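Local coordinates for RagB/SusD domain protein (Flavobacterium johnsoniae, PDB 5J90), which binds chitin as a SusD-like protein of a polysaccharide utilization system and is thought to pass chitin fragments on for uptake across the outer membrane, at residues N86-I89 with W90-Y94; K123-G126 with M127-M130; G32-P35 with M36-I40; V465-I468 with N469-Q472. All coordinates share one frame; numbering follows the deposited sequence.

Contact 1: N86-I89 with W90-Y94. With EDO (1,2-ethanediol), chain C.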
loop_
_atom_site.group_PDB
_atom_site.type_symbol
_atom_site.label_atom_id
_atom_site.label_comp_id
_atom_site.label_asym_id
_atom_site.label_seq_id
_atom_site.Cartn_x
_atom_site.Cartn_y
_atom_site.Cartn_z
ATOM N N ASN A 86 15.306 -13.895 13.684
ATOM C CA ASN A 86 13.906 -13.793 13.285
ATOM C C ASN A 86 13.315 -15.081 12.731
ATOM O O ASN A 86 12.097 -15.260 12.710
ATOM C CB ASN A 86 13.724 -12.618 12.323
ATOM C CG ASN A 86 14.111 -11.297 12.956
ATOM O OD1 ASN A 86 13.898 -11.094 14.155
ATOM N ND2 ASN A 86 14.693 -10.401 12.170
ATOM N N GLY A 87 14.173 -16.001 12.300
ATOM C CA GLY A 87 13.709 -17.301 11.859
ATOM C C GLY A 87 12.942 -18.058 12.929
ATOM O O GLY A 87 12.056 -18.847 12.615
ATOM N N PHE A 88 13.265 -17.806 14.192
ATOM C CA PHE A 88 12.573 -18.466 15.299
ATOM C C PHE A 88 11.067 -18.216 15.302
ATOM O O PHE A 88 10.290 -19.090 15.694
ATOM C CB PHE A 88 13.174 -18.039 16.642
ATOM C CG PHE A 88 14.448 -18.756 16.987
ATOM C CD1 PHE A 88 15.668 -18.306 16.511
ATOM C CD2 PHE A 88 14.415 -19.894 17.779
ATOM C CE1 PHE A 88 16.849 -18.986 16.826
ATOM C CE2 PHE A 88 15.587 -20.575 18.101
ATOM C CZ PHE A 88 16.804 -20.117 17.624
ATOM N N ILE A 89 10.653 -17.027 14.862
ATOM C CA ILE A 89 9.233 -16.682 14.839
ATOM C C ILE A 89 8.478 -17.668 13.957
ATOM O O ILE A 89 7.472 -18.259 14.357
ATOM C CB ILE A 89 9.018 -15.260 14.279
ATOM C CG1 ILE A 89 9.863 -14.227 15.031
ATOM C CG2 ILE A 89 7.535 -14.905 14.304
ATOM C CD1 ILE A 89 9.930 -12.876 14.326
ATOM N N TRP A 90 8.986 -17.850 12.742
ATOM C CA TRP A 90 8.351 -18.722 11.771
ATOM C C TRP A 90 8.451 -20.181 12.213
ATOM O O TRP A 90 7.457 -20.920 12.223
ATOM C CB TRP A 90 9.030 -18.524 10.414
ATOM C CG TRP A 90 8.429 -19.283 9.273
ATOM C CD1 TRP A 90 8.614 -20.602 8.961
ATOM C CD2 TRP A 90 7.574 -18.749 8.260
ATOM N NE1 TRP A 90 7.907 -20.924 7.821
ATOM C CE2 TRP A 90 7.261 -19.799 7.371
ATOM C CE3 TRP A 90 7.034 -17.479 8.019
ATOM C CZ2 TRP A 90 6.438 -19.616 6.256
ATOM C CZ3 TRP A 90 6.218 -17.302 6.913
ATOM C CH2 TRP A 90 5.922 -18.361 6.056
ATOM N N ASP A 91 9.654 -20.601 12.587
ATOM C CA ASP A 91 9.883 -22.019 12.834
ATOM C C ASP A 91 9.082 -22.535 14.038
ATOM O O ASP A 91 8.428 -23.580 13.950
ATOM C CB ASP A 91 11.384 -22.315 12.938
ATOM C CG ASP A 91 12.122 -22.050 11.624
ATOM O OD1 ASP A 91 11.490 -22.163 10.560
ATOM O OD2 ASP A 91 13.329 -21.718 11.656
ATOM N N TYR A 92 9.067 -21.776 15.134
ATOM C CA TYR A 92 8.297 -22.199 16.302
ATOM C C TYR A 92 6.786 -22.091 16.100
ATOM O O TYR A 92 6.033 -22.960 16.535
ATOM C CB TYR A 92 8.752 -21.470 17.574
ATOM C CG TYR A 92 9.911 -22.175 18.237
ATOM C CD1 TYR A 92 11.197 -22.068 17.723
ATOM C CD2 TYR A 92 9.715 -22.973 19.357
ATOM C CE1 TYR A 92 12.261 -22.727 18.310
ATOM C CE2 TYR A 92 10.779 -23.641 19.949
ATOM C CZ TYR A 92 12.042 -23.511 19.416
ATOM O OH TYR A 92 13.111 -24.167 20.000
ATOM N N GLY A 93 6.343 -21.044 15.407
ATOM C CA GLY A 93 4.930 -20.871 15.122
ATOM C C GLY A 93 4.363 -21.978 14.251
ATOM O O GLY A 93 3.302 -22.528 14.523
ATOM N N TYR A 94 5.071 -22.306 13.176
ATOM C CA TYR A 94 4.570 -23.340 12.285
ATOM C C TYR A 94 4.643 -24.739 12.898
ATOM O O TYR A 94 3.735 -25.550 12.713
ATOM C CB TYR A 94 5.270 -23.285 10.917
ATOM C CG TYR A 94 4.593 -22.287 10.007
ATOM C CD1 TYR A 94 5.051 -20.978 9.920
ATOM C CD2 TYR A 94 3.469 -22.644 9.278
ATOM C CE1 TYR A 94 4.408 -20.049 9.108
ATOM C CE2 TYR A 94 2.810 -21.721 8.462
ATOM C CZ TYR A 94 3.300 -20.430 8.387
ATOM O OH TYR A 94 2.664 -19.502 7.588
HETATM C C1 EDO C . 15.888 -24.405 19.044
HETATM O O1 EDO C . 15.023 -25.545 19.084
HETATM C C2 EDO C . 16.751 -24.481 17.793
HETATM O O2 EDO C . 15.909 -24.604 16.639
#
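Phe88 and Tyr92, one helical turn apart, lay their rings side by side and point the same way. They meet rim to rim: Phe88 CD2 is 3.6 Å from Tyr92 CE1, the planes are only 19° apart, and neither ring covers the face of the other. The phenol adds a polar contact, Tyr92 OH sharing a hydrogen bond of 2.5 Å with O1 of a 1,2-ethanediol that probably came from the crystallisation liquor. C1 of the same diol sits at the edge of both rings, 4.0 Å from Phe88 CE2. Replacing Tyr92 by an alanine is likely to leave the flank of Phe88 without its aromatic neighbour and O1 of the diol without its phenol partner. The rings ride on helix 83-108, one of the long helices of this mainly helical SusD-like fold. Its backbone ladder joins Tyr92 N to Phe88 O at 3.0 Å, and Asp91 N to Gly87 O, also at 3.0 Å. The bond from Gly93 N to Ile89 O is longer, 3.2 Å. On another side of the helix, Trp90 holds CG anti to its N (chi1 -176°), which carries the indole to where Tyr94 CE1 lies 3.3 Å above the centre of the Trp90 ring. Phe134 meets this indole edge-to-face. Farther out, Trp47 and Leu51 border Phe88, Val48 touches Tyr92, and Asp91 OD1 bonds to Ser473 OG.

Contact 2: K123-G126 with M127-M130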
loop_
_atom_site.group_PDB
_atom_site.type_symbol
_atom_site.label_atom_id
_atom_site.label_comp_id
_atom_site.label_asym_id
_atom_site.label_seq_id
_atom_site.Cartn_x
_atom_site.Cartn_y
_atom_site.Cartn_z
ATOM N N LYS A 123 -5.979 -21.232 16.301
ATOM C CA LYS A 123 -5.237 -21.089 15.056
ATOM C C LYS A 123 -5.181 -19.620 14.632
ATOM O O LYS A 123 -4.100 -19.098 14.329
ATOM C CB LYS A 123 -5.892 -21.920 13.956
ATOM C CG LYS A 123 -5.177 -21.887 12.612
ATOM C CD LYS A 123 -6.062 -22.539 11.555
ATOM C CE LYS A 123 -5.346 -22.687 10.211
ATOM N NZ LYS A 123 -6.276 -23.191 9.171
ATOM N N VAL A 124 -6.335 -18.958 14.618
ATOM C CA VAL A 124 -6.374 -17.562 14.204
ATOM C C VAL A 124 -5.613 -16.690 15.216
ATOM O O VAL A 124 -4.875 -15.778 14.829
ATOM C CB VAL A 124 -7.818 -17.088 13.996
ATOM C CG1 VAL A 124 -7.849 -15.586 13.700
ATOM C CG2 VAL A 124 -8.465 -17.875 12.856
ATOM N N GLU A 125 -5.749 -16.988 16.504
ATOM C CA GLU A 125 -5.007 -16.234 17.513
ATOM C C GLU A 125 -3.500 -16.313 17.286
ATOM O O GLU A 125 -2.799 -15.303 17.367
ATOM C CB GLU A 125 -5.368 -16.715 18.923
ATOM C CG GLU A 125 -4.411 -16.242 20.021
ATOM C CD GLU A 125 -4.262 -14.723 20.139
ATOM O OE1 GLU A 125 -5.087 -13.954 19.580
ATOM O OE2 GLU A 125 -3.287 -14.300 20.810
ATOM N N GLY A 126 -2.985 -17.501 16.982
ATOM C CA GLY A 126 -1.559 -17.621 16.739
ATOM C C GLY A 126 -1.132 -17.130 15.366
ATOM O O GLY A 126 -0.097 -16.459 15.220
ATOM N N MET A 127 -1.911 -17.456 14.341
ATOM C CA MET A 127 -1.465 -17.180 12.976
ATOM C C MET A 127 -1.698 -15.752 12.472
ATOM O O MET A 127 -0.985 -15.308 11.567
ATOM C CB MET A 127 -1.999 -18.231 11.990
ATOM C CG MET A 127 -1.577 -19.672 12.347
ATOM S SD MET A 127 0.212 -19.924 12.511
ATOM C CE MET A 127 0.747 -19.668 10.820
ATOM N N HIS A 128 -2.650 -15.013 13.051
ATOM C CA HIS A 128 -2.764 -13.604 12.652
ATOM C C HIS A 128 -1.478 -12.855 13.001
ATOM O O HIS A 128 -1.043 -11.964 12.268
ATOM C CB HIS A 128 -4.020 -12.899 13.216
ATOM C CG HIS A 128 -3.860 -12.369 14.615
ATOM N ND1 HIS A 128 -4.018 -13.158 15.736
ATOM C CD2 HIS A 128 -3.542 -11.131 15.071
ATOM C CE1 HIS A 128 -3.815 -12.426 16.822
ATOM N NE2 HIS A 128 -3.528 -11.193 16.445
ATOM N N ARG A 129 -0.835 -13.245 14.102
ATOM C CA ARG A 129 0.453 -12.665 14.475
ATOM C C ARG A 129 1.499 -12.937 13.395
ATOM O O ARG A 129 2.285 -12.055 13.024
ATOM C CB ARG A 129 0.911 -13.226 15.826
ATOM C CG ARG A 129 0.071 -12.719 17.000
ATOM C CD ARG A 129 0.141 -13.651 18.230
ATOM N NE ARG A 129 1.510 -14.053 18.585
ATOM C CZ ARG A 129 2.344 -13.345 19.344
ATOM N NH1 ARG A 129 1.985 -12.170 19.849
ATOM N NH2 ARG A 129 3.561 -13.809 19.610
ATOM N N MET A 130 1.498 -14.162 12.875
ATOM C CA MET A 130 2.427 -14.547 11.820
ATOM C C MET A 130 2.263 -13.693 10.565
ATOM O O MET A 130 3.240 -13.135 10.060
ATOM C CB MET A 130 2.245 -16.028 11.486
ATOM C CG MET A 130 3.360 -16.608 10.609
ATOM S SD MET A 130 4.934 -16.870 11.489
ATOM C CE MET A 130 4.474 -18.207 12.600
HETATM O O HOH W 1 2.023 -16.376 17.059
#
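His128 is turned back onto Val124 by its first torsion (chi1 84°), which tucks CG between the backbone N and the carbonyl carbon and sets ND1 2.9 Å from Val124 O. Glu125 bends at its second torsion (chi2 58°), bringing OE1 to 3.4 Å from His128 CE1, with carboxylate and ring planes 55° apart. Val124 O is thus gripped twice by one residue: His128 N also donates to it at 2.9 Å, and the two donors approach from opposite faces of the carbonyl plane. The acceptor lies almost exactly in the imidazole plane, so the bond from ND1 fixes the rotation of the ring, while NE2, at the far side, is hydrogen-bonded to Arg209 NH1. All of this happens within a single turn of helix 113-134, largely buried in the helical body of the SusD-like fold and packed by helices 83-108, 154-177 and 196-213. Its regular ladder is represented by Met127 N to Lys123 O, a short bond of 2.7 Å. Arg129 lays CG 3.8 Å above one face of the His128 ring, offset toward the rim. Its NE donates to a water at 2.8 Å, lying at the edge of the guanidinium, and that water is also within hydrogen-bonding distance of Gly126 O. Beyond the turn, Arg129 NH2 bonds to Gln53 OE1, and Lys123 NZ forms a salt bridge with Glu164 OE2.

Contact 3: G32-P35 with M36-I40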
loop_
_atom_site.group_PDB
_atom_site.type_symbol
_atom_site.label_atom_id
_atom_site.label_comp_id
_atom_site.label_asym_id
_atom_site.label_seq_id
_atom_site.Cartn_x
_atom_site.Cartn_y
_atom_site.Cartn_z
ATOM N N GLY A 32 -3.116 -32.200 21.137
ATOM C CA GLY A 32 -2.651 -31.186 20.208
ATOM C C GLY A 32 -2.804 -29.766 20.729
ATOM O O GLY A 32 -2.155 -28.839 20.229
ATOM N N PHE A 33 -3.659 -29.582 21.732
ATOM C CA PHE A 33 -3.923 -28.240 22.234
ATOM C C PHE A 33 -2.783 -27.629 23.042
ATOM O O PHE A 33 -2.504 -26.434 22.921
ATOM C CB PHE A 33 -5.246 -28.200 23.002
ATOM C CG PHE A 33 -6.448 -28.248 22.109
ATOM C CD1 PHE A 33 -7.014 -29.459 21.747
ATOM C CD2 PHE A 33 -7.001 -27.077 21.612
ATOM C CE1 PHE A 33 -8.115 -29.502 20.912
ATOM C CE2 PHE A 33 -8.105 -27.111 20.779
ATOM C CZ PHE A 33 -8.667 -28.327 20.426
ATOM N N ALA A 34 -2.099 -28.440 23.850
ATOM C CA ALA A 34 -1.053 -27.907 24.716
ATOM C C ALA A 34 0.045 -27.150 23.964
ATOM O O ALA A 34 0.419 -26.052 24.371
ATOM C CB ALA A 34 -0.461 -29.012 25.603
ATOM N N PRO A 35 0.574 -27.731 22.873
ATOM C CA PRO A 35 1.611 -26.989 22.139
ATOM C C PRO A 35 1.079 -25.706 21.487
ATOM O O PRO A 35 1.863 -24.783 21.283
ATOM C CB PRO A 35 2.079 -27.972 21.059
ATOM C CG PRO A 35 1.508 -29.298 21.416
ATOM C CD PRO A 35 0.379 -29.105 22.375
ATOM N N MET A 36 -0.208 -25.650 21.155
ATOM C CA MET A 36 -0.785 -24.387 20.670
ATOM C C MET A 36 -0.781 -23.346 21.789
ATOM O O MET A 36 -0.263 -22.239 21.622
ATOM C CB MET A 36 -2.197 -24.590 20.118
ATOM C CG MET A 36 -2.260 -25.605 18.998
ATOM S SD MET A 36 -3.885 -25.702 18.199
ATOM C CE MET A 36 -3.862 -24.179 17.232
ATOM N N PHE A 37 -1.332 -23.711 22.947
ATOM C CA PHE A 37 -1.386 -22.815 24.097
ATOM C C PHE A 37 -0.010 -22.326 24.522
ATOM O O PHE A 37 0.146 -21.180 24.950
ATOM C CB PHE A 37 -2.017 -23.533 25.300
ATOM C CG PHE A 37 -3.518 -23.668 25.226
ATOM C CD1 PHE A 37 -4.332 -22.556 25.043
ATOM C CD2 PHE A 37 -4.119 -24.915 25.362
ATOM C CE1 PHE A 37 -5.712 -22.694 24.999
ATOM C CE2 PHE A 37 -5.494 -25.055 25.318
ATOM C CZ PHE A 37 -6.294 -23.942 25.133
ATOM N N ASN A 38 0.983 -23.206 24.417
ATOM C CA ASN A 38 2.313 -22.923 24.942
ATOM C C ASN A 38 3.240 -22.208 23.966
ATOM O O ASN A 38 4.374 -21.885 24.313
ATOM C CB ASN A 38 2.989 -24.213 25.428
ATOM C CG ASN A 38 2.411 -24.714 26.730
ATOM O OD1 ASN A 38 1.928 -23.931 27.551
ATOM N ND2 ASN A 38 2.442 -26.026 26.922
ATOM N N ASN A 39 2.757 -21.957 22.751
ATOM C CA ASN A 39 3.635 -21.404 21.711
ATOM C C ASN A 39 3.067 -20.265 20.881
ATOM O O ASN A 39 3.634 -19.921 19.854
ATOM C CB ASN A 39 4.178 -22.508 20.794
ATOM C CG ASN A 39 5.128 -23.446 21.518
ATOM O OD1 ASN A 39 6.319 -23.150 21.673
ATOM N ND2 ASN A 39 4.607 -24.573 21.978
ATOM N N ILE A 40 1.956 -19.678 21.308
ATOM C CA ILE A 40 1.524 -18.410 20.715
ATOM C C ILE A 40 2.594 -17.383 21.062
ATOM O O ILE A 40 3.198 -16.764 20.179
ATOM C CB ILE A 40 0.135 -17.991 21.215
ATOM C CG1 ILE A 40 -0.899 -19.019 20.757
ATOM C CG2 ILE A 40 -0.224 -16.578 20.727
ATOM C CD1 ILE A 40 -2.169 -19.002 21.576
#
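Phe37 N donates to Phe33 O at 3.0 Å, nearly straight, and Asn38 N donates to Ala34 O at 2.9 Å with a more bent N-H...O angle of 142°. A side chain gives the third hydrogen bond: Asn39 ND2 reaches Pro35 O at 2.8 Å, in the carbonyl plane and on a lone pair, and the acceptor lies in the plane of the amide as well. The first torsion of Asn39 (chi1 -67°) sets CG beside its own N, which folds the amide back over the preceding turn. Among the apolar contacts, Phe33 CB touches Phe37 CE2 at 3.9 Å, neither ring stacking on the other. A Met-aromatic contact joins Met36 SD to the Phe33 ring, 5.4 Å from its centroid and oblique to the normal. Met36 CG also lies 3.5 Å from Gly32 O, a buried carbonyl with no polar partner. Leu122 of helix 113-134 touches Phe33, Met36 and Phe37, and Asn100 of helix 83-108 touches Pro35 and Met36, so the short helix 33-37 packs on both; Phe184 meets Phe33 edge-to-face. The chemistry implies a division of labour: Asn39 N turns to Met36 O at 3.2 Å, and its side-chain amide serves Pro35 O in place of a backbone donor as the helical pattern gives way to a turn.

Contact 4: V465-I468 with N469-Q472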
loop_
_atom_site.group_PDB
_atom_site.type_symbol
_atom_site.label_atom_id
_atom_site.label_comp_id
_atom_site.label_asym_id
_atom_site.label_seq_id
_atom_site.Cartn_x
_atom_site.Cartn_y
_atom_site.Cartn_z
ATOM N N VAL A 465 10.351 -0.295 11.339
ATOM C CA VAL A 465 10.200 -1.622 10.757
ATOM C C VAL A 465 8.738 -1.894 10.437
ATOM O O VAL A 465 7.869 -1.833 11.321
ATOM C CB VAL A 465 10.735 -2.713 11.710
ATOM C CG1 VAL A 465 10.633 -4.070 11.042
ATOM C CG2 VAL A 465 12.177 -2.407 12.135
ATOM N N ARG A 466 8.459 -2.175 9.167
ATOM C CA ARG A 466 7.081 -2.425 8.736
ATOM C C ARG A 466 6.768 -3.922 8.669
ATOM O O ARG A 466 5.604 -4.318 8.714
ATOM C CB ARG A 466 6.768 -1.739 7.398
ATOM C CG ARG A 466 7.151 -0.261 7.345
ATOM C CD ARG A 466 6.643 0.577 8.516
ATOM N NE ARG A 466 5.193 0.779 8.487
ATOM C CZ ARG A 466 4.546 1.684 9.220
ATOM N NH1 ARG A 466 5.203 2.505 10.033
ATOM N NH2 ARG A 466 3.232 1.797 9.127
ATOM N N ARG A 467 7.804 -4.755 8.544
ATOM C CA ARG A 467 7.625 -6.207 8.494
ATOM C C ARG A 467 8.969 -6.872 8.699
ATOM O O ARG A 467 10.003 -6.203 8.700
ATOM C CB ARG A 467 7.050 -6.656 7.138
ATOM C CG ARG A 467 8.028 -6.443 5.976
ATOM C CD ARG A 467 7.446 -6.912 4.653
ATOM N NE ARG A 467 7.397 -8.374 4.520
ATOM C CZ ARG A 467 8.380 -9.116 4.015
ATOM N NH1 ARG A 467 9.534 -8.562 3.644
ATOM N NH2 ARG A 467 8.200 -10.422 3.878
ATOM N N ILE A 468 8.946 -8.196 8.852
ATOM C CA ILE A 468 10.181 -8.976 8.849
ATOM C C ILE A 468 10.263 -9.743 7.530
ATOM O O ILE A 468 9.251 -10.190 6.978
ATOM C CB ILE A 468 10.268 -9.904 10.086
ATOM C CG1 ILE A 468 10.245 -9.045 11.353
ATOM C CG2 ILE A 468 11.524 -10.790 10.033
ATOM C CD1 ILE A 468 10.313 -9.835 12.661
ATOM N N ASN A 469 11.486 -9.870 7.018
ATOM C CA ASN A 469 11.735 -10.576 5.759
ATOM C C ASN A 469 11.580 -12.093 5.880
ATOM O O ASN A 469 11.713 -12.656 6.975
ATOM C CB ASN A 469 13.119 -10.212 5.198
ATOM C CG ASN A 469 14.238 -10.497 6.179
ATOM O OD1 ASN A 469 14.254 -9.971 7.297
ATOM N ND2 ASN A 469 15.176 -11.351 5.775
ATOM N N PHE A 470 11.284 -12.747 4.765
ATOM C CA PHE A 470 11.047 -14.191 4.771
ATOM C C PHE A 470 12.277 -14.941 5.307
ATOM O O PHE A 470 13.417 -14.492 5.138
ATOM C CB PHE A 470 10.636 -14.672 3.373
ATOM C CG PHE A 470 9.334 -14.085 2.886
ATOM C CD1 PHE A 470 8.192 -14.129 3.669
ATOM C CD2 PHE A 470 9.255 -13.492 1.629
ATOM C CE1 PHE A 470 6.983 -13.594 3.204
ATOM C CE2 PHE A 470 8.065 -12.949 1.163
ATOM C CZ PHE A 470 6.931 -13.000 1.939
ATOM N N VAL A 471 12.039 -16.074 5.961
ATOM C CA VAL A 471 13.064 -16.679 6.820
ATOM C C VAL A 471 13.986 -17.697 6.133
ATOM O O VAL A 471 13.676 -18.246 5.060
ATOM C CB VAL A 471 12.430 -17.310 8.090
ATOM C CG1 VAL A 471 11.575 -16.280 8.821
ATOM C CG2 VAL A 471 11.617 -18.542 7.739
ATOM N N GLN A 472 15.115 -17.950 6.792
ATOM C CA GLN A 472 16.168 -18.794 6.235
ATOM C C GLN A 472 15.727 -20.218 5.973
ATOM O O GLN A 472 16.095 -20.796 4.955
ATOM C CB GLN A 472 17.378 -18.828 7.169
ATOM C CG GLN A 472 18.134 -17.535 7.259
ATOM C CD GLN A 472 19.266 -17.613 8.273
ATOM O OE1 GLN A 472 19.156 -18.295 9.294
ATOM N NE2 GLN A 472 20.341 -16.908 7.998
#
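Arg467 presents its guanidinium edge-on to the face of Phe470, and this is the close-packed part of the contact. Arg467 CG sits between its backbone N and carbonyl carbon (chi1 67°), and a bend at chi3 swings the guanidinium over the ring. Arg467 NH2 stands 3.4 Å above the ring centre, 3.5 Å from both CE1 and CZ of Phe470. Guanidinium and ring planes are 71° apart, yet Arg467 CZ lies only 12° off the ring normal, 4.7 Å from the centroid, a true cation-pi pair. NH1 forms a salt bridge with Asp493 OD1, which also accepts from Phe470 N and so ties both partners together, and NE bonds to Phe134 O. A serine in place of Phe470 would probably leave NH2 without its aromatic face and Tyr151 without the ring it meets edge-to-face. Asn469 is the looser, partly exposed side. Its CA is 3.7 Å from Arg467 NH1, and its N lies over one guanidinium face, buried without a polar partner. Asn469 ND2 is hydrogen-bonded to Asp83 OD1. The arrangement is a local cation-pi pair, three residues apart, in the irregular chain between helices 432-442 and 472-477, with Val471 at the N-cap of the latter.

How the contacts relate
Contacts 1 and 2 lie on the successive helices 83-108 and 113-134, which pack through methionines: Met130 CE is 3.5 Å from Ile89 O, and Met127 CE 3.6 Å from Tyr94 CZ. Contact 2 is buried, while contacts 1 and 3 are partly buried; contact 1 has an aromatic flank holding a diol, contact 3 a side-chain amide bond at the end of a short helix. Contact 3 reaches contact 2 through Met36 and Ile40. Contact 4, also buried, is not helical: its two segments meet through a cation-pi pair and share no hydrogen bond, and it touches contact 1 where Ile468 CD1 is 3.5 Å from Ile89 CD1. Contacts 3 and 4 are farthest apart, about 24 Å between centres.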